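Local atomic coordinates of CCHC-type domain-containing protein (Trypanosoma brucei brucei, PDB entry 7C45), a protein that probably acts as a zinc-knuckle-containing 3'-5' RNA exonuclease of the RNase D type that binds uridine-rich RNA and trims guide RNAs. Residues A[104-118]-A[223-237]. Numbering follows the deposited sequence.
Sequences RRDVEALSCQLGVKP and VEHYAVGKPVITEAD. With nucleotides of chain B.
Bends at chi2 (56°) and chi3 (-105°) swing the guanidinium of Arg-105 back toward Glu-235, while Glu-108, extended with CG anti to its backbone N, carries its carboxylate alongside. Arg-105 grips Glu-235 end-on: Arg-105 NH2 reaches Glu-235 OE1 at 2.8 Å, and NH1 uses the syn lone pair of OE2. NE of Arg-105, together with the same NH1, closes on Glu-108 OE1, so NH1 is shared by the two carboxylates. Glu-108 OE2 takes Val-232 N in a nearly straight bond of 2.8 Å, and Gln-53 also bonds it. The Tyr-226 ring is a knob among Arg-104, Arg-105, Val-107 and Glu-108, with Arg-104 CB 3.9 Å above its centroid. Arg-104 NH2, also held by Asp-102 and the Pro-240 carbonyl, approaches O2 of U8 of chain B to 3.0 Å. Arg-104 NH1 forms a salt bridge with Asp-237 OD2, its hydrogen bond bent and weak; Tyr-222 and Arg-141 also hold Asp-237. The same helix carries Asp-106, which binds manganese in another structure of this protein. Arg-105 NH2 and Tyr-226 OH grip Glu-235 OE1 from opposite faces; one arginine balancing two carboxylates probably keeps both ionised and fixes the guanidinium's rotation near U9 of chain B.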
# COMPACT_ATOMS: atom_id res chain seq x y z
N ARG A 104 -7.95 -3.25 2.32
CA ARG A 104 -9.17 -4.03 2.55
C ARG A 104 -9.16 -4.70 3.92
O ARG A 104 -10.07 -4.49 4.73
CB ARG A 104 -9.32 -5.08 1.45
CG ARG A 104 -9.73 -4.46 0.11
CD ARG A 104 -9.69 -5.53 -1.00
NE ARG A 104 -8.37 -6.11 -1.08
CZ ARG A 104 -8.05 -7.16 -1.82
NH1 ARG A 104 -8.98 -7.73 -2.60
NH2 ARG A 104 -6.81 -7.62 -1.79
N ARG A 105 -8.17 -5.54 4.16
CA ARG A 105 -8.05 -6.21 5.45
C ARG A 105 -7.83 -5.21 6.59
O ARG A 105 -8.33 -5.40 7.70
CB ARG A 105 -6.91 -7.23 5.41
CG ARG A 105 -7.30 -8.67 5.42
CD ARG A 105 -8.23 -8.97 4.29
NE ARG A 105 -9.61 -9.13 4.74
CZ ARG A 105 -10.61 -9.34 3.89
NH1 ARG A 105 -11.85 -9.48 4.32
NH2 ARG A 105 -10.33 -9.42 2.59
N ASP A 106 -7.05 -4.16 6.33
CA ASP A 106 -6.77 -3.15 7.35
C ASP A 106 -8.04 -2.49 7.83
O ASP A 106 -8.28 -2.35 9.03
CB ASP A 106 -5.82 -2.09 6.81
CG ASP A 106 -4.41 -2.61 6.61
OD1 ASP A 106 -4.12 -3.72 7.06
OD2 ASP A 106 -3.60 -1.87 6.03
N VAL A 107 -8.87 -2.06 6.87
CA VAL A 107 -10.09 -1.34 7.19
C VAL A 107 -11.08 -2.26 7.89
O VAL A 107 -11.77 -1.85 8.84
CB VAL A 107 -10.64 -0.73 5.88
CG1 VAL A 107 -12.12 -0.57 5.91
CG2 VAL A 107 -9.89 0.57 5.59
N GLU A 108 -11.12 -3.53 7.47
CA GLU A 108 -11.94 -4.51 8.16
C GLU A 108 -11.50 -4.64 9.61
O GLU A 108 -12.35 -4.70 10.50
CB GLU A 108 -11.84 -5.86 7.46
CG GLU A 108 -12.64 -6.95 8.16
CD GLU A 108 -12.50 -8.26 7.44
OE1 GLU A 108 -11.36 -8.64 7.15
OE2 GLU A 108 -13.53 -8.89 7.13
N ALA A 109 -10.19 -4.67 9.85
CA ALA A 109 -9.70 -4.81 11.22
C ALA A 109 -9.93 -3.54 12.02
O ALA A 109 -10.26 -3.61 13.21
CB ALA A 109 -8.21 -5.18 11.23
N LEU A 110 -9.76 -2.37 11.39
CA LEU A 110 -10.05 -1.13 12.10
C LEU A 110 -11.50 -1.09 12.54
O LEU A 110 -11.81 -0.69 13.67
CB LEU A 110 -9.73 0.09 11.22
CG LEU A 110 -8.25 0.32 10.96
CD1 LEU A 110 -8.06 1.51 10.02
CD2 LEU A 110 -7.49 0.56 12.26
N SER A 111 -12.42 -1.53 11.68
CA SER A 111 -13.84 -1.45 12.01
C SER A 111 -14.23 -2.53 13.02
O SER A 111 -14.87 -2.23 14.03
CB SER A 111 -14.69 -1.57 10.74
OG SER A 111 -16.07 -1.56 11.06
N CYS A 112 -13.84 -3.77 12.77
CA CYS A 112 -14.22 -4.89 13.64
C CYS A 112 -13.58 -4.78 15.01
O CYS A 112 -14.25 -4.98 16.03
CB CYS A 112 -13.80 -6.21 13.01
SG CYS A 112 -14.82 -6.70 11.65
N GLN A 113 -12.28 -4.53 15.04
CA GLN A 113 -11.53 -4.57 16.28
C GLN A 113 -11.52 -3.24 17.00
O GLN A 113 -11.58 -3.22 18.24
CB GLN A 113 -10.11 -5.05 16.01
CG GLN A 113 -10.06 -6.46 15.50
CD GLN A 113 -8.65 -6.94 15.32
OE1 GLN A 113 -7.80 -6.78 16.21
NE2 GLN A 113 -8.38 -7.51 14.17
N LEU A 114 -11.48 -2.12 16.28
CA LEU A 114 -11.35 -0.83 16.93
C LEU A 114 -12.62 -0.00 16.89
O LEU A 114 -12.71 0.98 17.63
CB LEU A 114 -10.19 -0.02 16.30
CG LEU A 114 -8.80 -0.68 16.32
CD1 LEU A 114 -7.71 0.27 15.85
CD2 LEU A 114 -8.49 -1.23 17.70
N GLY A 115 -13.59 -0.39 16.06
CA GLY A 115 -14.80 0.39 15.89
C GLY A 115 -14.60 1.71 15.19
O GLY A 115 -15.34 2.65 15.42
N VAL A 116 -13.59 1.80 14.33
CA VAL A 116 -13.25 3.02 13.63
C VAL A 116 -13.38 2.78 12.13
O VAL A 116 -12.99 1.72 11.63
CB VAL A 116 -11.83 3.50 14.01
CG1 VAL A 116 -11.78 3.92 15.48
CG2 VAL A 116 -10.83 2.42 13.77
N LYS A 117 -13.94 3.75 11.43
CA LYS A 117 -14.06 3.75 9.98
C LYS A 117 -13.34 4.97 9.43
O LYS A 117 -13.83 6.10 9.60
CB LYS A 117 -15.53 3.75 9.58
CG LYS A 117 -15.77 3.83 8.07
CD LYS A 117 -17.25 3.75 7.78
CE LYS A 117 -17.50 3.83 6.29
NZ LYS A 117 -18.95 3.70 5.95
N PRO A 118 -12.18 4.81 8.78
CA PRO A 118 -11.43 5.97 8.31
C PRO A 118 -12.15 6.70 7.19
O PRO A 118 -12.94 6.12 6.44
CB PRO A 118 -10.11 5.36 7.82
CG PRO A 118 -10.49 4.01 7.36
CD PRO A 118 -11.61 3.54 8.28
N VAL A 223 -13.71 1.14 1.33
CA VAL A 223 -13.90 1.33 2.76
C VAL A 223 -15.36 1.08 3.14
O VAL A 223 -15.64 0.50 4.19
CB VAL A 223 -13.41 2.73 3.20
CG1 VAL A 223 -13.68 2.96 4.69
CG2 VAL A 223 -11.91 2.87 2.94
N GLU A 224 -16.30 1.50 2.30
CA GLU A 224 -17.70 1.20 2.57
C GLU A 224 -17.95 -0.30 2.62
O GLU A 224 -18.76 -0.78 3.42
CB GLU A 224 -18.59 1.83 1.51
CG GLU A 224 -18.72 3.34 1.61
CD GLU A 224 -19.42 3.77 2.88
OE1 GLU A 224 -20.58 3.33 3.10
OE2 GLU A 224 -18.81 4.53 3.65
N HIS A 225 -17.29 -1.04 1.75
CA HIS A 225 -17.51 -2.48 1.66
C HIS A 225 -16.90 -3.21 2.86
O HIS A 225 -17.51 -4.14 3.40
CB HIS A 225 -16.91 -3.00 0.35
CG HIS A 225 -17.34 -4.38 -0.01
ND1 HIS A 225 -16.79 -5.51 0.57
CD2 HIS A 225 -18.28 -4.82 -0.88
CE1 HIS A 225 -17.37 -6.58 0.05
NE2 HIS A 225 -18.28 -6.19 -0.82
N TYR A 226 -15.71 -2.78 3.31
CA TYR A 226 -14.92 -3.55 4.26
C TYR A 226 -15.02 -3.05 5.69
O TYR A 226 -14.66 -3.78 6.61
CB TYR A 226 -13.45 -3.60 3.80
CG TYR A 226 -13.27 -4.61 2.71
CD1 TYR A 226 -13.46 -4.26 1.38
CD2 TYR A 226 -13.02 -5.95 3.01
CE1 TYR A 226 -13.35 -5.21 0.36
CE2 TYR A 226 -12.90 -6.91 2.00
CZ TYR A 226 -13.08 -6.54 0.67
OH TYR A 226 -12.98 -7.48 -0.34
N ALA A 227 -15.53 -1.84 5.90
CA ALA A 227 -15.66 -1.26 7.24
C ALA A 227 -17.14 -1.28 7.63
O ALA A 227 -17.81 -0.26 7.61
CB ALA A 227 -15.10 0.15 7.28
N VAL A 228 -17.61 -2.46 8.03
CA VAL A 228 -19.03 -2.69 8.34
C VAL A 228 -19.24 -3.22 9.75
O VAL A 228 -20.32 -3.74 10.05
CB VAL A 228 -19.68 -3.65 7.32
CG1 VAL A 228 -19.70 -3.03 5.92
CG2 VAL A 228 -18.97 -5.01 7.33
N GLY A 229 -18.24 -3.13 10.61
CA GLY A 229 -18.44 -3.48 12.00
C GLY A 229 -18.49 -4.96 12.31
O GLY A 229 -18.79 -5.32 13.45
N LYS A 230 -18.18 -5.82 11.34
CA LYS A 230 -18.23 -7.26 11.45
C LYS A 230 -17.41 -7.82 10.30
O LYS A 230 -17.16 -7.11 9.33
CB LYS A 230 -19.67 -7.80 11.37
CG LYS A 230 -20.32 -7.43 10.03
CD LYS A 230 -21.69 -8.08 9.84
CE LYS A 230 -22.50 -7.32 8.80
NZ LYS A 230 -23.77 -8.02 8.51
N PRO A 231 -16.95 -9.05 10.39
CA PRO A 231 -16.19 -9.59 9.26
C PRO A 231 -17.01 -9.55 7.97
O PRO A 231 -18.24 -9.68 7.98
CB PRO A 231 -15.86 -11.02 9.70
CG PRO A 231 -15.84 -10.90 11.23
CD PRO A 231 -16.99 -10.00 11.52
N VAL A 232 -16.32 -9.26 6.88
CA VAL A 232 -16.95 -9.20 5.57
C VAL A 232 -17.38 -10.59 5.16
O VAL A 232 -16.59 -11.54 5.24
CB VAL A 232 -15.99 -8.59 4.55
CG1 VAL A 232 -16.53 -8.74 3.17
CG2 VAL A 232 -15.79 -7.11 4.86
N ILE A 233 -18.62 -10.71 4.68
CA ILE A 233 -19.14 -11.99 4.22
C ILE A 233 -18.65 -12.28 2.81
O ILE A 233 -17.97 -13.28 2.55
CB ILE A 233 -20.68 -11.99 4.29
CG1 ILE A 233 -21.15 -11.94 5.74
CG2 ILE A 233 -21.27 -13.23 3.59
CD1 ILE A 233 -20.82 -13.18 6.52
N THR A 234 -18.96 -11.39 1.88
CA THR A 234 -18.71 -11.57 0.46
C THR A 234 -17.66 -10.55 0.05
O THR A 234 -17.84 -9.36 0.27
CB THR A 234 -19.99 -11.36 -0.34
OG1 THR A 234 -20.93 -12.36 0.04
CG2 THR A 234 -19.75 -11.42 -1.83
N GLU A 235 -16.55 -11.03 -0.51
CA GLU A 235 -15.49 -10.12 -0.93
C GLU A 235 -15.94 -9.23 -2.10
O GLU A 235 -16.78 -9.61 -2.91
CB GLU A 235 -14.27 -10.92 -1.35
CG GLU A 235 -13.60 -11.63 -0.19
CD GLU A 235 -13.02 -10.65 0.83
OE1 GLU A 235 -12.15 -9.85 0.45
OE2 GLU A 235 -13.42 -10.71 2.01
N ALA A 236 -15.33 -8.05 -2.19
CA ALA A 236 -15.67 -7.15 -3.29
C ALA A 236 -14.97 -7.54 -4.58
O ALA A 236 -15.44 -7.20 -5.66
CB ALA A 236 -15.30 -5.71 -2.93
N ASP A 237 -13.85 -8.24 -4.47
CA ASP A 237 -13.06 -8.66 -5.62
C ASP A 237 -13.21 -10.16 -5.81
O ASP A 237 -13.28 -10.91 -4.83
CB ASP A 237 -11.60 -8.26 -5.42
CG ASP A 237 -11.43 -6.76 -5.21
OD1 ASP A 237 -12.09 -5.96 -5.92
OD2 ASP A 237 -10.63 -6.40 -4.33
P U B 8 0.75 -11.58 -4.85
OP1 U B 8 0.19 -12.94 -4.68
OP2 U B 8 1.12 -11.14 -6.22
O5' U B 8 -0.28 -10.60 -4.16
C5' U B 8 -0.47 -9.28 -4.64
C4' U B 8 -1.43 -8.54 -3.76
O4' U B 8 -2.70 -9.22 -3.74
C3' U B 8 -1.05 -8.42 -2.29
O3' U B 8 -0.13 -7.37 -2.07
C2' U B 8 -2.40 -8.19 -1.63
O2' U B 8 -2.83 -6.84 -1.81
C1' U B 8 -3.30 -9.08 -2.48
N1 U B 8 -3.46 -10.45 -1.92
C2 U B 8 -4.39 -10.62 -0.92
O2 U B 8 -5.01 -9.69 -0.46
N3 U B 8 -4.51 -11.91 -0.47
C4 U B 8 -3.82 -13.01 -0.97
O4 U B 8 -4.01 -14.13 -0.50
C5 U B 8 -2.90 -12.73 -2.03
C6 U B 8 -2.76 -11.48 -2.47
P U B 9 0.91 -7.44 -0.84
OP1 U B 9 1.75 -6.22 -0.96
OP2 U B 9 1.53 -8.78 -0.89
O5' U B 9 -0.04 -7.39 0.43
C5' U B 9 -0.47 -6.16 1.01
C4' U B 9 -1.43 -6.33 2.17
O4' U B 9 -2.53 -7.20 1.83
C3' U B 9 -0.87 -6.94 3.45
O3' U B 9 -0.12 -6.02 4.21
C2' U B 9 -2.13 -7.42 4.16
O2' U B 9 -2.82 -6.35 4.80
C1' U B 9 -2.97 -7.89 2.98
N1 U B 9 -2.82 -9.34 2.75
C2 U B 9 -3.48 -10.22 3.61
O2 U B 9 -4.17 -9.87 4.54
N3 U B 9 -3.30 -11.55 3.34
C4 U B 9 -2.54 -12.09 2.33
O4 U B 9 -2.47 -13.31 2.22
C5 U B 9 -1.89 -11.12 1.49
C6 U B 9 -2.04 -9.81 1.72
O HOH W 1 -19.50 0.79 5.57